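Local structure of ATP-dependent RNA helicase HrpB (Escherichia coli, 6EUD) at residues 442-447 against 469-474; 459-464 against 484-489. The protein hydrolyses ATP to ADP and phosphate as a DExH-box NTPase of the DEAH/RHA helicase group and binds single-stranded RNA. All blocks are in the same frame, centred on the assembly; numbering follows the deposited sequence.

Interaction 1 of 2, residues 442-447 against 469-474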
loop_
_atom_site.group_PDB
_atom_site.type_symbol
_atom_site.label_atom_id
_atom_site.label_comp_id
_atom_site.label_asym_id
_atom_site.label_seq_id
_atom_site.Cartn_x
_atom_site.Cartn_y
_atom_site.Cartn_z
ATOM N N ILE A 442 20.625 18.797 -0.182
ATOM C CA ILE A 442 19.644 18.196 0.726
ATOM C C ILE A 442 19.174 16.855 0.183
ATOM O O ILE A 442 19.062 15.872 0.920
ATOM C CB ILE A 442 18.424 19.103 0.943
ATOM C CG1 ILE A 442 18.823 20.342 1.757
ATOM C CG2 ILE A 442 17.305 18.337 1.650
ATOM C CD1 ILE A 442 19.201 20.038 3.216
ATOM N N ALA A 443 18.922 16.820 -1.120
ATOM C CA ALA A 443 18.400 15.631 -1.764
ATOM C C ALA A 443 19.429 14.505 -1.739
ATOM O O ALA A 443 19.091 13.348 -1.504
ATOM C CB ALA A 443 17.975 15.949 -3.193
ATOM N N ALA A 444 20.690 14.839 -1.972
ATOM C CA ALA A 444 21.709 13.806 -1.986
ATOM C C ALA A 444 21.843 13.219 -0.571
ATOM O O ALA A 444 21.993 12.012 -0.398
ATOM C CB ALA A 444 23.039 14.358 -2.496
ATOM N N ILE A 445 21.739 14.076 0.436
ATOM C CA ILE A 445 21.745 13.629 1.822
ATOM C C ILE A 445 20.584 12.687 2.157
ATOM O O ILE A 445 20.800 11.602 2.698
ATOM C CB ILE A 445 21.694 14.825 2.788
ATOM C CG1 ILE A 445 22.959 15.657 2.622
ATOM C CG2 ILE A 445 21.556 14.331 4.234
ATOM C CD1 ILE A 445 22.962 16.902 3.440
ATOM N N LEU A 446 19.353 13.098 1.855
ATOM C CA LEU A 446 18.181 12.265 2.176
ATOM C C LEU A 446 18.175 10.910 1.433
ATOM O O LEU A 446 17.639 9.929 1.939
ATOM C CB LEU A 446 16.892 13.057 1.898
ATOM C CG LEU A 446 16.738 14.252 2.850
ATOM C CD1 LEU A 446 15.526 15.139 2.535
ATOM C CD2 LEU A 446 16.658 13.763 4.290
ATOM N N GLU A 447 18.789 10.854 0.249
ATOM C CA GLU A 447 18.979 9.597 -0.496
ATOM C C GLU A 447 20.025 8.652 0.124
ATOM O O GLU A 447 19.921 7.431 0.009
ATOM C CB GLU A 447 19.398 9.897 -1.944
ATOM C CG GLU A 447 18.291 10.389 -2.826
ATOM C CD GLU A 447 18.740 10.721 -4.254
ATOM O OE1 GLU A 447 19.947 10.586 -4.615
ATOM O OE2 GLU A 447 17.848 11.120 -5.030
ATOM N N GLN A 469 28.370 15.361 -2.894
ATOM C CA GLN A 469 28.706 16.365 -3.893
ATOM C C GLN A 469 28.507 15.838 -5.305
ATOM O O GLN A 469 27.890 16.511 -6.126
ATOM C CB GLN A 469 30.126 16.877 -3.694
ATOM C CG GLN A 469 30.400 18.135 -4.455
ATOM C CD GLN A 469 31.425 19.021 -3.797
ATOM O OE1 GLN A 469 31.092 19.819 -2.958
ATOM N NE2 GLN A 469 32.680 18.847 -4.139
ATOM N N GLN A 470 28.950 14.612 -5.555
ATOM C CA GLN A 470 28.803 14.003 -6.865
ATOM C C GLN A 470 27.338 13.900 -7.247
ATOM O O GLN A 470 26.941 14.262 -8.361
ATOM C CB GLN A 470 29.454 12.624 -6.890
ATOM C CG GLN A 470 29.425 11.987 -8.256
ATOM C CD GLN A 470 30.075 10.618 -8.277
ATOM O OE1 GLN A 470 29.653 9.696 -7.571
ATOM N NE2 GLN A 470 31.126 10.482 -9.080
ATOM N N ARG A 471 26.527 13.428 -6.309
ATOM C CA ARG A 471 25.109 13.259 -6.572
ATOM C C ARG A 471 24.439 14.603 -6.831
ATOM O O ARG A 471 23.595 14.714 -7.722
ATOM C CB ARG A 471 24.440 12.543 -5.411
ATOM C CG ARG A 471 22.962 12.378 -5.576
ATOM C CD ARG A 471 22.608 11.606 -6.836
ATOM N NE ARG A 471 21.192 11.236 -6.790
ATOM C CZ ARG A 471 20.485 10.818 -7.837
ATOM N NH1 ARG A 471 21.044 10.747 -9.042
ATOM N NH2 ARG A 471 19.207 10.502 -7.682
ATOM N N SER A 472 24.831 15.615 -6.057
ATOM C CA SER A 472 24.307 16.968 -6.234
ATOM C C SER A 472 24.532 17.495 -7.646
ATOM O O SER A 472 23.600 18.024 -8.269
ATOM C CB SER A 472 24.939 17.937 -5.230
ATOM O OG SER A 472 24.606 17.560 -3.916
ATOM N N GLN A 473 25.768 17.360 -8.126
ATOM C CA GLN A 473 26.139 17.789 -9.471
ATOM C C GLN A 473 25.283 17.069 -10.523
ATOM O O GLN A 473 24.816 17.703 -11.480
ATOM C CB GLN A 473 27.628 17.533 -9.733
ATOM C CG GLN A 473 28.576 18.358 -8.872
ATOM C CD GLN A 473 30.040 18.034 -9.144
ATOM O OE1 GLN A 473 30.373 16.937 -9.604
ATOM N NE2 GLN A 473 30.920 18.990 -8.865
ATOM N N GLN A 474 25.071 15.761 -10.327
ATOM C CA GLN A 474 24.227 14.955 -11.228
ATOM C C GLN A 474 22.762 15.445 -11.253
ATOM O O GLN A 474 22.141 15.577 -12.320
ATOM C CB GLN A 474 24.282 13.473 -10.835
ATOM C CG GLN A 474 23.514 12.554 -11.789
ATOM C CD GLN A 474 23.420 11.117 -11.295
ATOM O OE1 GLN A 474 23.520 10.850 -10.098
ATOM N NE2 GLN A 474 23.232 10.184 -12.223
#
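Glu-447 and Arg-471 face each other across two helices, and the guanidinium grips the carboxylate from its side, one nitrogen to each oxygen. Arg-471 NE meets Glu-447 OE1 at 2.6 Å, on the syn lone pair of that oxygen, while Arg-471 NH2 gives a nearly straight bond (169°) to Glu-447 OE2 at 3.0 Å. The two side chains run roughly at right angles, yet their flat ends are turned only 38° apart. Arg-471 reaches this place with CG anti to the backbone N (chi1 178°) and a bend at chi2 that turns the chain toward the acid; Glu-447 stretches straight out beyond CG. Arg-88 is a long, weak second partner of Glu-447 OE1. The outer nitrogen, Arg-471 NH1, donates within the guanidinium plane to Gln-474 OE1 at 2.7 Å, coming at it from above the amide plane, which helps fix the rotation of the guanidinium. A methionine in place of Arg-471 would probably leave the Glu-447 carboxylate without its close positive mate and Gln-474 OE1 without this donor. Behind the ion pair, Ala-444 CB rests on the aliphatic root of the arginine, 3.7 Å from Arg-471 CG; its small methyl suits a place where the alpha carbons of Ala-444 and Arg-471 come within 5.7 Å. Ser-472 OG lies 3.8 Å from the same Ala-444 CB but bonds to Trp-468 O in its own helix. Gln-474 NE2 in turn reaches Arg-88 O, in the region of the helicase ATP-binding domain. With segment axes 8.5 Å apart, the arrangement is a close helix-helix packing of 433-447 on 466-479, tight at an alanine and closed at its edge by a bidentate salt bridge.

Interaction 2 of 2, residues 459-464 against 484-489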
loop_
_atom_site.group_PDB
_atom_site.type_symbol
_atom_site.label_atom_id
_atom_site.label_comp_id
_atom_site.label_asym_id
_atom_site.label_seq_id
_atom_site.Cartn_x
_atom_site.Cartn_y
_atom_site.Cartn_z
ATOM N N VAL A 459 23.600 19.811 10.140
ATOM C CA VAL A 459 24.961 19.319 10.325
ATOM C C VAL A 459 25.418 18.578 9.075
ATOM O O VAL A 459 26.479 18.875 8.543
ATOM C CB VAL A 459 25.093 18.399 11.562
ATOM C CG1 VAL A 459 26.328 17.559 11.439
ATOM C CG2 VAL A 459 25.139 19.237 12.849
ATOM N N ALA A 460 24.612 17.639 8.589
ATOM C CA ALA A 460 24.977 16.892 7.388
ATOM C C ALA A 460 25.185 17.848 6.200
ATOM O O ALA A 460 26.149 17.711 5.422
ATOM C CB ALA A 460 23.919 15.848 7.069
ATOM N N PHE A 461 24.301 18.841 6.102
ATOM C CA PHE A 461 24.360 19.843 5.039
ATOM C C PHE A 461 25.699 20.571 4.996
ATOM O O PHE A 461 26.226 20.834 3.926
ATOM C CB PHE A 461 23.226 20.858 5.204
ATOM C CG PHE A 461 23.145 21.879 4.095
ATOM C CD1 PHE A 461 23.804 23.104 4.201
ATOM C CD2 PHE A 461 22.377 21.627 2.959
ATOM C CE1 PHE A 461 23.714 24.045 3.189
ATOM C CE2 PHE A 461 22.292 22.555 1.950
ATOM C CZ PHE A 461 22.957 23.771 2.062
ATOM N N SER A 462 26.238 20.896 6.165
ATOM C CA SER A 462 27.489 21.634 6.240
ATOM C C SER A 462 28.681 20.731 5.925
ATOM O O SER A 462 29.775 21.226 5.707
ATOM C CB SER A 462 27.683 22.244 7.623
ATOM O OG SER A 462 28.096 21.226 8.521
ATOM N N ARG A 463 28.488 19.417 5.922
ATOM C CA ARG A 463 29.594 18.517 5.604
ATOM C C ARG A 463 29.780 18.503 4.115
ATOM O O ARG A 463 28.811 18.596 3.376
ATOM C CB ARG A 463 29.346 17.106 6.105
ATOM C CG ARG A 463 29.014 17.042 7.562
ATOM C CD ARG A 463 29.156 15.636 8.052
ATOM N NE ARG A 463 28.728 15.521 9.434
ATOM C CZ ARG A 463 29.456 15.920 10.470
ATOM N NH1 ARG A 463 30.653 16.467 10.284
ATOM N NH2 ARG A 463 28.980 15.770 11.696
ATOM N N ASN A 464 31.018 18.410 3.652
ATOM C CA ASN A 464 31.243 18.484 2.226
ATOM C C ASN A 464 31.717 17.109 1.747
ATOM O O ASN A 464 32.789 16.952 1.186
ATOM C CB ASN A 464 32.226 19.618 1.911
ATOM C CG ASN A 464 32.295 19.918 0.457
ATOM O OD1 ASN A 464 31.572 19.312 -0.306
ATOM N ND2 ASN A 464 33.166 20.838 0.050
ATOM N N GLY A 484 25.172 27.786 -8.963
ATOM C CA GLY A 484 24.610 28.377 -7.759
ATOM C C GLY A 484 25.429 28.049 -6.518
ATOM O O GLY A 484 26.214 27.105 -6.526
ATOM N N GLU A 485 25.250 28.829 -5.450
ATOM C CA GLU A 485 25.942 28.580 -4.180
ATOM C C GLU A 485 24.948 28.131 -3.111
ATOM O O GLU A 485 23.998 28.855 -2.808
ATOM C CB GLU A 485 26.674 29.832 -3.712
ATOM C CG GLU A 485 27.628 30.395 -4.739
ATOM C CD GLU A 485 29.066 30.145 -4.377
ATOM O OE1 GLU A 485 29.292 29.299 -3.490
ATOM O OE2 GLU A 485 29.956 30.793 -4.976
ATOM N N ALA A 486 25.143 26.941 -2.547
ATOM C CA ALA A 486 24.175 26.451 -1.557
ATOM C C ALA A 486 24.268 27.283 -0.261
ATOM O O ALA A 486 25.343 27.792 0.090
ATOM C CB ALA A 486 24.393 24.973 -1.273
ATOM N N ASP A 487 23.135 27.457 0.417
ATOM C CA ASP A 487 23.100 28.206 1.671
ATOM C C ASP A 487 22.040 27.641 2.616
ATOM O O ASP A 487 20.866 27.517 2.245
ATOM C CB ASP A 487 22.832 29.698 1.433
ATOM C CG ASP A 487 23.102 30.550 2.695
ATOM O OD1 ASP A 487 22.284 30.502 3.647
ATOM O OD2 ASP A 487 24.133 31.267 2.735
ATOM N N SER A 488 22.455 27.349 3.851
ATOM C CA SER A 488 21.602 26.669 4.828
ATOM C C SER A 488 20.357 27.483 5.172
ATOM O O SER A 488 19.329 26.931 5.544
ATOM C CB SER A 488 22.380 26.359 6.107
ATOM O OG SER A 488 22.820 27.561 6.699
ATOM N N SER A 489 20.437 28.796 5.032
ATOM C CA SER A 489 19.267 29.615 5.298
ATOM C C SER A 489 18.185 29.402 4.251
ATOM O O SER A 489 17.093 29.929 4.387
ATOM C CB SER A 489 19.636 31.102 5.355
ATOM O OG SER A 489 19.887 31.647 4.062
#
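Phe-461 reaches from the last turn of helix 457-462 to the loop that carries Ala-486, Asp-487 and Ser-488. Its CB points toward that loop, and CG stands anti to the backbone N (chi1 -176°), which carries the ring outward from the helix. Beyond CG the ring divides. On one side CD1 lies 4.0 Å from Ser-488 CB. Next along this side, CE1 comes up to the backbone, with Ser-488 N at 3.6 Å and Ser-488 CA at 3.7 Å. At the tip, CZ touches the methyl of Ala-486, 3.8 Å from its CB, and is also near the carbonyl carbon of Asp-487. On the other side Phe-461 CD2 turns to helix 433-447, where Ile-442 CD1 packs against it at 3.6 Å; Thr-438 of that helix touches both Phe-461 and Ala-486. The loop approaches the ring obliquely, through main chain and short side chains, and a small alanine and serine suit so close a passage. The CB of Asp-487 points away from the phenylalanine, and the carboxylate shapes the loop: its OD1 accepts from Ser-489 N at 2.9 Å, an Asx turn, and is bonded to Ser-489 OG at 2.7 Å as well. The backbone N of Asp-487 is held by Thr-438 OG1, and that of Glu-485 by Asp-434 OD1, so the loop is tied to helix 433-447. No hydrogen bond joins Phe-461 to the loop; the contact is van der Waals, apolar at Ala-486 and against main chain at Asp-487 and Ser-488, and the position of the loop beside the ring is probably set in good part by the polar bonds that the loop makes within itself and to helix 433-447.

In the fold
Both interactions lie around helix 433-447, about 11 Å apart between centres. Interaction 1 uses that helix directly, against helix 466-479, whereas in interaction 2 it stands beside the contact. Each is partly buried. In interaction 1 a buried alanine backs a partly exposed ion pair, and in interaction 2 a buried aromatic ring meets an exposed loop, so an ion pair dominates the first, while the second has no hydrogen bond across it and rests on van der Waals packing. Ile-442 and Ile-445, on the opposite flank of helix 433-447 from the salt bridge, pack against Phe-461 and its neighbour Ala-460, giving the two contacts a shared apolar layer.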